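Side-chain contacts in naphthalene dioxygenase large subunit (Rhodococcus sp., PDB 2B1X), which is the large subunit of a Rieske-type oxygenase, combining one domain that holds an iron-sulfur cluster with another that holds an iron(III) ion: residues L49-E54 against F339-K344; L177-D182 against A292-T297; M266-N271 against D348-E353; E275-L280 against I287-A292; T318-L323 against L359-I364. One frame throughout, in Å; residues are numbered along the deposited sequence.

Contact 1: residues L49-E54 against F339-K344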
# COMPACT_ATOMS: atom_id res chain seq x y z
N LEU A 49 28.24 -3.49 -5.54
CA LEU A 49 27.29 -4.46 -6.09
C LEU A 49 27.39 -5.85 -5.45
O LEU A 49 26.38 -6.45 -5.08
CB LEU A 49 27.57 -4.64 -7.58
CG LEU A 49 27.48 -3.35 -8.41
CD1 LEU A 49 27.94 -3.57 -9.83
CD2 LEU A 49 26.06 -2.85 -8.39
N ALA A 50 28.60 -6.37 -5.37
CA ALA A 50 28.78 -7.76 -4.94
C ALA A 50 30.19 -7.99 -4.50
O ALA A 50 31.09 -7.21 -4.85
CB ALA A 50 28.40 -8.72 -6.09
N HIS A 51 30.39 -9.06 -3.73
CA HIS A 51 31.75 -9.53 -3.46
C HIS A 51 32.08 -10.65 -4.44
O HIS A 51 31.20 -11.46 -4.78
CB HIS A 51 31.89 -10.01 -2.00
CG HIS A 51 33.32 -10.15 -1.53
ND1 HIS A 51 34.05 -11.31 -1.71
CD2 HIS A 51 34.13 -9.29 -0.87
CE1 HIS A 51 35.26 -11.15 -1.19
NE2 HIS A 51 35.33 -9.94 -0.67
N GLU A 52 33.33 -10.68 -4.91
CA GLU A 52 33.77 -11.72 -5.84
C GLU A 52 33.57 -13.14 -5.33
O GLU A 52 33.35 -14.07 -6.12
CB GLU A 52 35.24 -11.50 -6.18
CG GLU A 52 35.45 -10.42 -7.22
CD GLU A 52 36.88 -10.36 -7.73
OE1 GLU A 52 37.47 -9.26 -7.71
OE2 GLU A 52 37.42 -11.43 -8.14
N SER A 53 33.68 -13.33 -4.01
CA SER A 53 33.45 -14.66 -3.41
C SER A 53 31.99 -15.15 -3.48
O SER A 53 31.74 -16.31 -3.13
CB SER A 53 33.93 -14.72 -1.95
OG SER A 53 33.08 -13.94 -1.14
N GLU A 54 31.06 -14.28 -3.87
CA GLU A 54 29.66 -14.67 -4.13
C GLU A 54 29.47 -15.36 -5.48
O GLU A 54 28.50 -16.11 -5.70
CB GLU A 54 28.72 -13.45 -4.06
CG GLU A 54 28.73 -12.63 -2.77
CD GLU A 54 27.61 -11.61 -2.77
OE1 GLU A 54 26.46 -11.99 -2.45
OE2 GLU A 54 27.87 -10.42 -3.11
N PHE A 339 25.78 -8.04 4.72
CA PHE A 339 26.64 -9.19 4.40
C PHE A 339 27.53 -9.51 5.60
O PHE A 339 28.04 -8.59 6.25
CB PHE A 339 27.55 -8.84 3.22
CG PHE A 339 26.83 -8.47 1.94
CD1 PHE A 339 26.31 -7.18 1.73
CD2 PHE A 339 26.73 -9.40 0.89
CE1 PHE A 339 25.67 -6.83 0.52
CE2 PHE A 339 26.14 -9.08 -0.32
CZ PHE A 339 25.58 -7.79 -0.52
N PHE A 340 27.70 -10.79 5.89
CA PHE A 340 28.71 -11.22 6.87
C PHE A 340 29.88 -11.81 6.11
O PHE A 340 29.69 -12.64 5.21
CB PHE A 340 28.12 -12.25 7.84
CG PHE A 340 29.16 -12.98 8.68
CD1 PHE A 340 29.77 -12.33 9.76
CD2 PHE A 340 29.55 -14.26 8.35
CE1 PHE A 340 30.74 -12.98 10.53
CE2 PHE A 340 30.55 -14.94 9.12
CZ PHE A 340 31.14 -14.28 10.21
N LEU A 341 31.11 -11.40 6.47
CA LEU A 341 32.30 -11.89 5.78
C LEU A 341 33.31 -12.43 6.78
O LEU A 341 33.36 -11.97 7.91
CB LEU A 341 32.97 -10.80 4.95
CG LEU A 341 32.17 -10.23 3.75
CD1 LEU A 341 31.26 -9.17 4.20
CD2 LEU A 341 33.13 -9.69 2.68
N VAL A 342 34.10 -13.40 6.36
CA VAL A 342 35.16 -13.97 7.21
C VAL A 342 36.26 -14.52 6.30
O VAL A 342 36.01 -14.90 5.14
CB VAL A 342 34.59 -15.03 8.21
CG1 VAL A 342 34.08 -16.29 7.47
CG2 VAL A 342 35.60 -15.38 9.35
N GLU A 343 37.49 -14.54 6.81
CA GLU A 343 38.64 -14.98 6.04
C GLU A 343 38.42 -16.44 5.68
O GLU A 343 38.04 -17.23 6.55
CB GLU A 343 39.93 -14.80 6.86
CG GLU A 343 40.43 -13.36 6.93
CD GLU A 343 39.70 -12.44 7.92
OE1 GLU A 343 40.01 -11.22 7.91
OE2 GLU A 343 38.81 -12.89 8.71
N LYS A 344 38.59 -16.79 4.40
CA LYS A 344 38.36 -18.16 3.93
C LYS A 344 39.14 -19.20 4.74
O LYS A 344 38.63 -20.31 4.96
CB LYS A 344 38.71 -18.31 2.44
CG LYS A 344 37.75 -17.60 1.46
CD LYS A 344 38.25 -17.73 0.02
CE LYS A 344 37.45 -16.83 -0.92
NZ LYS A 344 38.08 -15.46 -1.10
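His-51, Ser-53 and Glu-54 meet Leu-341, Lys-344 and Phe-339 with no polar bond between them. The CD2 carbon of the His-51 ring lies 3.7 Å from the CD2 methyl of Leu-341. Beside this pair, the Glu-54 carboxylate stands almost upright against the Phe-339 ring, their planes 84° apart, with OE1 at the ring edge and in its plane. OE2 is 3.5 Å from Phe-339 CE2, so the electron-rich carboxylate faces the slightly positive C-H rim. Farther along, Ser-53 CB touches the aliphatic chain of Lys-344, whose NZ is held by the carbonyls of Ala-186 and Leu-188.

A second shell fixes these groups. OE2 accepts the backbone N-H of His-51 through its anti lone pair (2.9 Å, 163°), while OE1 pairs with Arg-64, which probably keeps Glu-54 ionised. With CG anti to the backbone N (chi1 -164°), the His-51 ring turns ND1 back to Ser-53, whose N donates to it at 3.1 Å and whose OG shares a further bond with it. A classic beta bulge at Leu-49 and Ala-50, facing Ile-155, precedes this turn. The contact joins the edge strand of a small Rieske-domain sheet to the large antiparallel sheet of the catalytic domain.

Contact 2: residues L177-D182 against A292-T297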
# COMPACT_ATOMS: atom_id res chain seq x y z
N LEU A 177 40.87 0.39 3.76
CA LEU A 177 40.16 -0.78 3.24
C LEU A 177 41.06 -2.03 3.28
O LEU A 177 40.60 -3.12 3.62
CB LEU A 177 39.69 -0.54 1.81
CG LEU A 177 38.55 0.50 1.64
CD1 LEU A 177 38.29 0.68 0.13
CD2 LEU A 177 37.25 0.12 2.37
N ASP A 178 42.33 -1.86 2.95
CA ASP A 178 43.29 -2.99 3.03
C ASP A 178 43.29 -3.67 4.39
O ASP A 178 43.37 -4.89 4.50
CB ASP A 178 44.72 -2.50 2.78
CG ASP A 178 44.96 -2.08 1.34
OD1 ASP A 178 44.07 -2.32 0.47
OD2 ASP A 178 46.03 -1.50 1.01
N ILE A 179 43.23 -2.85 5.44
CA ILE A 179 43.26 -3.33 6.82
C ILE A 179 42.10 -4.28 7.12
O ILE A 179 42.23 -5.18 7.92
CB ILE A 179 43.28 -2.13 7.77
CG1 ILE A 179 44.67 -1.47 7.76
CG2 ILE A 179 42.91 -2.54 9.22
CD1 ILE A 179 44.75 -0.15 8.54
N VAL A 180 40.97 -4.05 6.46
CA VAL A 180 39.78 -4.87 6.62
C VAL A 180 39.70 -5.98 5.56
O VAL A 180 39.28 -7.09 5.86
CB VAL A 180 38.52 -3.94 6.62
CG1 VAL A 180 37.30 -4.61 6.06
CG2 VAL A 180 38.26 -3.38 8.03
N LEU A 181 40.14 -5.71 4.34
CA LEU A 181 39.90 -6.64 3.22
C LEU A 181 41.06 -7.56 2.86
O LEU A 181 40.84 -8.62 2.27
CB LEU A 181 39.49 -5.88 1.95
CG LEU A 181 38.33 -4.88 2.01
CD1 LEU A 181 38.29 -4.14 0.70
CD2 LEU A 181 36.98 -5.55 2.29
N ASP A 182 42.28 -7.16 3.20
CA ASP A 182 43.46 -7.82 2.64
C ASP A 182 44.37 -8.50 3.66
O ASP A 182 45.58 -8.61 3.45
CB ASP A 182 44.29 -6.81 1.83
CG ASP A 182 45.14 -7.49 0.77
OD1 ASP A 182 44.72 -8.54 0.23
OD2 ASP A 182 46.25 -7.05 0.43
N ALA A 292 39.67 -2.43 18.33
CA ALA A 292 38.46 -3.12 18.78
C ALA A 292 37.25 -2.88 17.84
O ALA A 292 36.41 -3.78 17.62
CB ALA A 292 38.10 -2.69 20.19
N PHE A 293 37.14 -1.66 17.31
CA PHE A 293 36.06 -1.30 16.39
C PHE A 293 36.56 -0.48 15.23
O PHE A 293 37.36 0.47 15.41
CB PHE A 293 34.97 -0.47 17.07
CG PHE A 293 34.45 -1.09 18.31
CD1 PHE A 293 34.85 -0.60 19.55
CD2 PHE A 293 33.55 -2.15 18.26
CE1 PHE A 293 34.37 -1.17 20.72
CE2 PHE A 293 33.09 -2.73 19.43
CZ PHE A 293 33.50 -2.24 20.66
N ILE A 294 36.10 -0.83 14.03
CA ILE A 294 36.26 0.03 12.87
C ILE A 294 34.88 0.18 12.28
O ILE A 294 34.20 -0.82 12.04
CB ILE A 294 37.17 -0.62 11.81
CG1 ILE A 294 38.58 -0.85 12.34
CG2 ILE A 294 37.25 0.25 10.56
CD1 ILE A 294 39.37 -1.89 11.49
N HIS A 295 34.51 1.41 11.98
CA HIS A 295 33.24 1.70 11.32
C HIS A 295 33.49 2.77 10.25
O HIS A 295 34.27 3.69 10.48
CB HIS A 295 32.22 2.19 12.34
CG HIS A 295 32.67 3.43 13.08
ND1 HIS A 295 32.33 4.70 12.69
CD2 HIS A 295 33.47 3.57 14.17
CE1 HIS A 295 32.88 5.58 13.52
NE2 HIS A 295 33.56 4.92 14.43
N GLY A 296 32.86 2.64 9.08
CA GLY A 296 33.08 3.60 8.03
C GLY A 296 32.06 3.50 6.92
O GLY A 296 31.25 2.57 6.84
N THR A 297 32.09 4.49 6.04
CA THR A 297 31.23 4.45 4.88
C THR A 297 32.08 4.77 3.67
O THR A 297 32.87 5.72 3.68
CB THR A 297 30.09 5.46 5.04
OG1 THR A 297 29.19 4.96 6.03
CG2 THR A 297 29.26 5.57 3.75
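Ile-294 reaches from strand 293-298 to the last turn of helix 174-181, where it meets Val-180 and Ile-179. Its CB, directed at the helix, still stands 4.8 Å from the CG2 methyl of Val-180. From there the side chain forks. The short branch, CG2, stays about 4.5 Å from Val-180 CG2, too far for close packing. The long branch starts at CG1, which lies anti to the carbonyl carbon (chi1 -62°); a nearly extended second torsion of 161° then carries CD1 out to the helix. That terminal methyl makes the real contact, lying 3.9 Å from CG2 of Val-180 and 4.3 Å from CG2 of Ile-179.

The Val-180 and Ile-294 side chains run past each other in opposite directions, and CD1 of Ile-294 lies beside CG2 of Val-180. Beta-branched residues suit both partners: each offers a broad hydrocarbon surface close to its backbone, and isoleucine's extra carbon, CD1, carries the contact across between backbones whose CA atoms are 8.7 Å apart at Val-180 and Ile-294. All three residues are buried, and dispersion and exclusion of water account for the attraction.

In the Bet v 1-like catalytic domain this helix end rests on the large antiparallel sheet. Val-180 and Ile-294 both also touch Asn-306 of the adjoining strand 302-309, while Ile-179 turns to Gln-284, Ile-287 and Phe-288, placing helix 282-288 beside the same apolar layer.

Contact 3: residues M266-N271 against D348-E353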
# COMPACT_ATOMS: atom_id res chain seq x y z
N MET A 266 42.50 -7.80 17.13
CA MET A 266 41.09 -8.16 17.38
C MET A 266 40.96 -9.62 17.79
O MET A 266 39.89 -10.22 17.65
CB MET A 266 40.23 -7.90 16.14
CG MET A 266 40.15 -6.45 15.74
SD MET A 266 38.92 -6.22 14.47
CE MET A 266 37.41 -6.16 15.54
N GLY A 267 42.06 -10.20 18.26
CA GLY A 267 42.08 -11.62 18.57
C GLY A 267 41.84 -12.55 17.38
O GLY A 267 41.37 -13.68 17.56
N LEU A 268 42.19 -12.11 16.18
CA LEU A 268 42.10 -12.98 15.01
C LEU A 268 42.94 -14.24 15.16
O LEU A 268 43.95 -14.24 15.90
CB LEU A 268 42.50 -12.24 13.75
CG LEU A 268 41.47 -11.24 13.24
CD1 LEU A 268 42.13 -10.36 12.21
CD2 LEU A 268 40.21 -11.94 12.69
N PRO A 269 42.54 -15.32 14.49
CA PRO A 269 43.28 -16.58 14.58
C PRO A 269 44.74 -16.41 14.13
O PRO A 269 45.08 -15.55 13.30
CB PRO A 269 42.52 -17.52 13.65
CG PRO A 269 41.13 -16.93 13.58
CD PRO A 269 41.36 -15.45 13.61
N GLU A 270 45.58 -17.27 14.69
CA GLU A 270 47.03 -17.18 14.54
C GLU A 270 47.50 -17.21 13.08
O GLU A 270 48.44 -16.49 12.71
CB GLU A 270 47.70 -18.29 15.34
CG GLU A 270 47.49 -18.14 16.84
CD GLU A 270 46.37 -19.03 17.41
OE1 GLU A 270 45.18 -18.95 16.93
OE2 GLU A 270 46.69 -19.80 18.36
N ASN A 271 46.87 -18.04 12.25
CA ASN A 271 47.27 -18.12 10.86
C ASN A 271 46.95 -16.84 10.09
O ASN A 271 47.70 -16.45 9.20
CB ASN A 271 46.71 -19.38 10.16
CG ASN A 271 45.19 -19.41 10.10
OD1 ASN A 271 44.51 -19.23 11.11
ND2 ASN A 271 44.67 -19.70 8.92
N ASP A 348 37.25 -23.32 11.28
CA ASP A 348 35.78 -23.39 11.29
C ASP A 348 35.16 -22.95 12.61
O ASP A 348 34.09 -22.35 12.62
CB ASP A 348 35.31 -24.80 10.97
CG ASP A 348 35.39 -25.11 9.50
OD1 ASP A 348 35.10 -26.26 9.11
OD2 ASP A 348 35.74 -24.25 8.65
N TRP A 349 35.84 -23.24 13.71
CA TRP A 349 35.35 -22.82 15.01
C TRP A 349 35.21 -21.29 15.03
O TRP A 349 34.20 -20.77 15.54
CB TRP A 349 36.24 -23.35 16.17
CG TRP A 349 37.61 -22.75 16.28
CD1 TRP A 349 38.78 -23.29 15.82
CD2 TRP A 349 37.97 -21.50 16.89
NE1 TRP A 349 39.84 -22.46 16.11
CE2 TRP A 349 39.37 -21.35 16.76
CE3 TRP A 349 37.25 -20.49 17.54
CZ2 TRP A 349 40.07 -20.24 17.25
CZ3 TRP A 349 37.93 -19.38 18.02
CH2 TRP A 349 39.33 -19.26 17.87
N PHE A 350 36.20 -20.58 14.48
CA PHE A 350 36.17 -19.12 14.46
C PHE A 350 35.08 -18.55 13.55
O PHE A 350 34.44 -17.56 13.89
CB PHE A 350 37.53 -18.54 14.08
CG PHE A 350 37.56 -17.05 14.09
CD1 PHE A 350 37.26 -16.31 12.93
CD2 PHE A 350 37.89 -16.37 15.26
CE1 PHE A 350 37.30 -14.93 12.94
CE2 PHE A 350 37.93 -14.97 15.28
CZ PHE A 350 37.63 -14.26 14.10
N LYS A 351 34.88 -19.19 12.39
CA LYS A 351 33.82 -18.77 11.45
C LYS A 351 32.44 -18.80 12.12
O LYS A 351 31.68 -17.83 12.04
CB LYS A 351 33.82 -19.66 10.20
CG LYS A 351 35.03 -19.45 9.29
CD LYS A 351 34.86 -20.20 7.94
CE LYS A 351 36.17 -20.30 7.16
NZ LYS A 351 35.98 -20.89 5.81
N ASP A 352 32.14 -19.89 12.82
CA ASP A 352 30.90 -20.02 13.56
C ASP A 352 30.76 -18.99 14.70
O ASP A 352 29.72 -18.34 14.85
CB ASP A 352 30.76 -21.43 14.15
CG ASP A 352 29.36 -21.69 14.69
OD1 ASP A 352 28.38 -21.50 13.93
OD2 ASP A 352 29.12 -22.04 15.86
N GLU A 353 31.81 -18.85 15.49
CA GLU A 353 31.82 -17.86 16.57
C GLU A 353 31.65 -16.44 16.07
O GLU A 353 30.93 -15.65 16.67
CB GLU A 353 33.11 -17.94 17.40
CG GLU A 353 33.18 -19.11 18.37
CD GLU A 353 31.95 -19.23 19.27
OE1 GLU A 353 31.45 -18.20 19.77
OE2 GLU A 353 31.49 -20.37 19.48
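The backbones come closest where Pro-269, the N-cap of helix 270-279, faces Phe-350 in the first turn of helix 348-361, with CA atoms 7.6 Å apart. The motif is a proline-aromatic CH-pi contact at the start of a helix. Proline fits an N-cap, because the N-H it lacks has no part in the helical bonding pattern, and its rigid ring can lie against an aromatic face. Pro-269 CG stands over one face of the Phe-350 ring, 3.8 Å from the centroid and 20° off the normal, offset toward the CG end of the ring. Pro-269 CD, whose C-H groups are probably polarised by the adjoining nitrogen, lies almost over the ring centre, 3.8 Å from Phe-350 CE2.

Phe-350 reaches this position with CG anti to its own backbone N (chi1 -178°), which sends the ring straight out from the helix. Beyond the pair, the ring also packs on Thr-318 of the large sheet. On the other segment, Gly-267 has positive phi, a conformation easily taken by glycine; its O is 4.3 Å from Phe-350 CE2. Although the CB of Leu-268 is directed away from Phe-350, its branches fork usefully: CD1 packs on Phe-288, while CD2 reaches back to within 3.7 Å of Phe-350 CZ.

Contact 4: residues E275-L280 against I287-A292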
# COMPACT_ATOMS: atom_id res chain seq x y z
N GLU A 275 49.58 -14.01 8.32
CA GLU A 275 49.43 -13.56 6.95
C GLU A 275 49.34 -12.02 6.91
O GLU A 275 50.01 -11.38 6.10
CB GLU A 275 48.23 -14.26 6.27
CG GLU A 275 48.45 -15.78 6.13
CD GLU A 275 47.29 -16.53 5.48
OE1 GLU A 275 46.27 -15.90 5.10
OE2 GLU A 275 47.43 -17.77 5.32
N LEU A 276 48.57 -11.43 7.82
CA LEU A 276 48.37 -9.98 7.80
C LEU A 276 49.68 -9.19 8.07
O LEU A 276 49.94 -8.15 7.47
CB LEU A 276 47.21 -9.55 8.73
CG LEU A 276 47.41 -9.40 10.23
CD1 LEU A 276 48.08 -8.08 10.59
CD2 LEU A 276 46.05 -9.50 10.95
N GLU A 277 50.51 -9.72 8.95
CA GLU A 277 51.84 -9.15 9.19
C GLU A 277 52.75 -9.14 7.95
O GLU A 277 53.69 -8.36 7.86
CB GLU A 277 52.53 -9.90 10.32
CG GLU A 277 51.89 -9.65 11.68
CD GLU A 277 52.57 -10.37 12.84
OE1 GLU A 277 52.95 -11.57 12.70
OE2 GLU A 277 52.71 -9.73 13.91
N ARG A 278 52.42 -10.00 6.99
CA ARG A 278 53.19 -10.12 5.77
C ARG A 278 52.47 -9.42 4.60
O ARG A 278 53.14 -8.94 3.67
CB ARG A 278 53.50 -11.61 5.55
CG ARG A 278 53.59 -12.16 4.15
CD ARG A 278 53.83 -13.67 4.15
NE ARG A 278 52.64 -14.44 3.76
CZ ARG A 278 52.18 -15.51 4.41
NH1 ARG A 278 52.79 -15.97 5.51
NH2 ARG A 278 51.11 -16.14 3.95
N ARG A 279 51.14 -9.33 4.65
CA ARG A 279 50.38 -8.74 3.55
C ARG A 279 50.26 -7.21 3.65
O ARG A 279 50.24 -6.52 2.63
CB ARG A 279 49.00 -9.38 3.43
CG ARG A 279 49.01 -10.85 3.06
CD ARG A 279 47.64 -11.39 2.70
NE ARG A 279 47.06 -10.70 1.56
CZ ARG A 279 47.25 -11.07 0.30
NH1 ARG A 279 48.02 -12.12 0.04
NH2 ARG A 279 46.67 -10.40 -0.69
N LEU A 280 50.18 -6.69 4.87
CA LEU A 280 49.96 -5.25 5.07
C LEU A 280 51.30 -4.57 5.37
O LEU A 280 52.24 -5.24 5.79
CB LEU A 280 48.99 -5.01 6.23
CG LEU A 280 47.61 -5.66 6.16
CD1 LEU A 280 46.91 -5.53 7.52
CD2 LEU A 280 46.76 -5.06 5.04
N ILE A 287 48.53 0.35 13.03
CA ILE A 287 47.19 0.92 13.22
C ILE A 287 46.19 -0.18 13.60
O ILE A 287 45.35 0.03 14.49
CB ILE A 287 46.74 1.73 11.97
CG1 ILE A 287 47.50 3.06 11.91
CG2 ILE A 287 45.23 1.89 11.92
CD1 ILE A 287 47.42 3.80 10.56
N PHE A 288 46.29 -1.36 12.97
CA PHE A 288 45.34 -2.44 13.26
C PHE A 288 45.58 -3.11 14.61
O PHE A 288 44.65 -3.61 15.24
CB PHE A 288 45.35 -3.50 12.15
CG PHE A 288 44.26 -4.54 12.29
CD1 PHE A 288 42.92 -4.16 12.47
CD2 PHE A 288 44.56 -5.89 12.20
CE1 PHE A 288 41.89 -5.11 12.57
CE2 PHE A 288 43.54 -6.86 12.30
CZ PHE A 288 42.20 -6.47 12.49
N ARG A 289 46.83 -3.12 15.05
CA ARG A 289 47.22 -3.94 16.21
C ARG A 289 46.30 -3.82 17.46
O ARG A 289 45.93 -4.85 18.06
CB ARG A 289 48.67 -3.69 16.58
CG ARG A 289 49.21 -4.67 17.61
CD ARG A 289 50.64 -4.34 18.09
NE ARG A 289 51.60 -4.46 16.99
CZ ARG A 289 52.19 -5.59 16.61
NH1 ARG A 289 51.91 -6.73 17.24
NH2 ARG A 289 53.04 -5.59 15.60
N PRO A 290 45.99 -2.60 17.89
CA PRO A 290 45.16 -2.39 19.08
C PRO A 290 43.65 -2.14 18.77
O PRO A 290 42.93 -1.67 19.62
CB PRO A 290 45.77 -1.13 19.69
CG PRO A 290 46.25 -0.35 18.50
CD PRO A 290 46.43 -1.30 17.34
N THR A 291 43.19 -2.47 17.57
CA THR A 291 41.79 -2.18 17.19
C THR A 291 40.78 -3.05 17.92
O THR A 291 41.01 -4.25 18.12
CB THR A 291 41.64 -2.39 15.68
OG1 THR A 291 42.34 -1.33 15.01
CG2 THR A 291 40.17 -2.24 15.23
N ALA A 292 39.67 -2.43 18.33
CA ALA A 292 38.46 -3.12 18.78
C ALA A 292 37.25 -2.88 17.84
O ALA A 292 36.41 -3.78 17.62
CB ALA A 292 38.10 -2.69 20.19
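Leu-276 and Phe-288 form the apolar link between two consecutive helices, 270-279 and 282-288, which a short connection folds against each other in the catalytic domain. The CD2 methyl of Leu-276 approaches the ring at its edge, near the ring plane, 3.9 Å from Phe-288 CE2. Leucine takes an uncommon helical rotamer here: CG occupies the crowded position between the backbone N and the carbonyl carbon (chi1 81°), and this carries CD2 to the edge of Phe-288. The two side chains meet at about a right angle, and both are buried, as suits a hydrocarbon-only pairing. Phe-288 continues the apolar layer toward Ile-179 of helix 174-181.

The charged groups lie nearer solvent. Glu-277 OE2 and Arg-289 NH2 are 4.5 Å apart, beyond a salt bridge, so their attraction is probably modest. The arginine is committed to other acids: NH2 pairs with Glu-286 and NH1 with Glu-264.

Backbone bonds shape both segments. The Glu-275 carbonyl accepts from two amides, those of Arg-278 and Arg-279, and the bond from Arg-278, only three residues on, is consistent with a tightening of the last turn of the helix. In the other segment, a type I turn from Phe-288 to Thr-291 is closed by Thr-291 N donating to Phe-288 O at 3.0 Å.

Contact 5: residues T318-L323 against L359-I364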
# COMPACT_ATOMS: atom_id res chain seq x y z
N THR A 318 34.08 -11.99 20.10
CA THR A 318 34.87 -12.31 18.93
C THR A 318 34.62 -11.29 17.80
O THR A 318 33.59 -10.61 17.78
CB THR A 318 34.87 -13.87 18.55
OG1 THR A 318 34.66 -14.12 17.17
CG2 THR A 318 33.83 -14.69 19.31
N ALA A 319 35.64 -11.10 16.97
CA ALA A 319 35.63 -10.16 15.89
C ALA A 319 34.73 -10.62 14.75
O ALA A 319 34.66 -11.81 14.41
CB ALA A 319 37.06 -9.93 15.37
N PHE A 320 34.02 -9.67 14.15
CA PHE A 320 33.27 -10.00 12.94
C PHE A 320 33.36 -8.82 12.00
O PHE A 320 33.58 -7.69 12.44
CB PHE A 320 31.82 -10.35 13.26
CG PHE A 320 31.01 -9.20 13.85
CD1 PHE A 320 30.37 -8.27 13.01
CD2 PHE A 320 30.84 -9.10 15.22
CE1 PHE A 320 29.60 -7.25 13.54
CE2 PHE A 320 30.08 -8.06 15.77
CZ PHE A 320 29.45 -7.14 14.92
N LEU A 321 33.22 -9.10 10.71
CA LEU A 321 33.18 -8.09 9.67
C LEU A 321 31.82 -8.13 8.98
O LEU A 321 31.36 -9.20 8.56
CB LEU A 321 34.31 -8.31 8.64
CG LEU A 321 34.26 -7.38 7.42
CD1 LEU A 321 34.48 -5.91 7.85
CD2 LEU A 321 35.28 -7.81 6.35
N THR A 322 31.18 -6.97 8.85
CA THR A 322 30.00 -6.85 8.04
C THR A 322 30.14 -5.66 7.08
O THR A 322 30.67 -4.60 7.46
CB THR A 322 28.70 -6.69 8.93
OG1 THR A 322 27.61 -6.27 8.12
CG2 THR A 322 28.82 -5.54 9.91
N LEU A 323 29.70 -5.87 5.84
CA LEU A 323 29.52 -4.81 4.86
C LEU A 323 28.03 -4.70 4.64
O LEU A 323 27.32 -5.70 4.64
CB LEU A 323 30.17 -5.19 3.51
CG LEU A 323 31.67 -5.42 3.33
CD1 LEU A 323 32.15 -5.09 1.91
CD2 LEU A 323 32.60 -4.81 4.43
N LEU A 359 25.57 -11.95 14.37
CA LEU A 359 24.13 -12.20 14.15
C LEU A 359 23.27 -11.65 15.30
O LEU A 359 22.16 -11.11 15.04
CB LEU A 359 23.86 -13.69 13.94
CG LEU A 359 22.48 -14.13 13.47
CD1 LEU A 359 22.16 -13.64 12.07
CD2 LEU A 359 22.34 -15.62 13.58
N ARG A 360 23.77 -11.73 16.53
CA ARG A 360 22.99 -11.34 17.72
C ARG A 360 23.11 -9.86 18.01
O ARG A 360 22.31 -9.34 18.82
CB ARG A 360 23.37 -12.18 18.95
CG ARG A 360 22.68 -13.56 18.98
CD ARG A 360 23.37 -14.55 18.04
NE ARG A 360 22.97 -15.95 18.19
CZ ARG A 360 23.49 -16.81 19.06
NH1 ARG A 360 24.44 -16.42 19.92
NH2 ARG A 360 23.05 -18.06 19.07
N THR A 361 24.04 -9.18 17.32
CA THR A 361 24.28 -7.74 17.51
C THR A 361 23.79 -6.89 16.35
O THR A 361 23.08 -5.90 16.57
CB THR A 361 25.78 -7.42 17.84
OG1 THR A 361 26.63 -7.86 16.77
CG2 THR A 361 26.25 -8.22 19.07
N PHE A 362 24.16 -7.29 15.13
CA PHE A 362 23.81 -6.54 13.94
C PHE A 362 22.94 -7.38 12.98
O PHE A 362 22.59 -8.52 13.28
CB PHE A 362 25.06 -5.92 13.27
CG PHE A 362 25.60 -4.75 14.05
CD1 PHE A 362 26.38 -4.95 15.19
CD2 PHE A 362 25.25 -3.45 13.70
CE1 PHE A 362 26.82 -3.86 15.96
CE2 PHE A 362 25.70 -2.33 14.46
CZ PHE A 362 26.48 -2.55 15.60
N GLY A 363 22.55 -6.81 11.85
CA GLY A 363 21.55 -7.48 11.03
C GLY A 363 20.11 -7.28 11.53
O GLY A 363 19.85 -6.54 12.49
N ILE A 364 19.18 -7.96 10.86
CA ILE A 364 17.74 -7.72 11.03
C ILE A 364 17.20 -8.03 12.43
O ILE A 364 16.22 -7.43 12.89
CB ILE A 364 17.00 -8.55 9.94
CG1 ILE A 364 15.57 -8.04 9.70
CG2 ILE A 364 16.99 -10.04 10.31
CD1 ILE A 364 14.84 -8.82 8.67
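Phe-320, Phe-362 and Thr-361 make this contact, and Phe-320 contributes the largest share of buried surface. It stands up from strand 318-330 toward the C-terminal part of helix 348-361, and its CZ meets both partners. The CD1 carbon of Phe-362 lies at the edge of the Phe-320 ring, near its plane, 3.8 Å from CZ; the two side chains cross at about a right angle. From the same end of the ring, Thr-361 OG1 approaches CZ at 3.4 Å and CE2 of Phe-320 at 3.6 Å. A first torsion of 65° sets Phe-320 CG over its own backbone, between N and the carbonyl carbon, and points the ring across to Thr-361 and Phe-362.

Threonine suits its place because its hydroxyl can be satisfied locally: OG1 is hydrogen-bonded to the carbonyl of Ser-357, one turn back. Phe-362 also meets the rings of Phe-307 and Phe-368, and its side chain lies about 5 Å from the iron(III) ion. The chemistry is thus that of an aromatic cluster beside the metal site: with OG1 engaged by Ser-357, its oxygen probably presents electron density to the weakly positive C-H rim of Phe-320.

Contacts 1, 2 and 5 use the large antiparallel sheet; contacts 3 and 4 lie among helices and loops beside it. Contacts 1 and 5 occupy neighbouring strands, joined by Phe-339 N to Leu-323 O at 2.8 Å. Contacts 1 and 3 meet where Lys-351 NZ reaches Lys-344 O at 2.8 Å. Contacts 2 and 4, with centres 11 Å apart, are joined by a salt bridge of 2.8 Å between Asp-182 OD1 and Arg-279 NH2. Met-266 of contact 3 packs on contact 4, its SD 3.7 Å from Phe-288 CE1. Contact 5 comes nearest the iron held by His-216, His-221 and Asp-372; from contact 2, the Ile-294 side chain is about 14 Å from that ion.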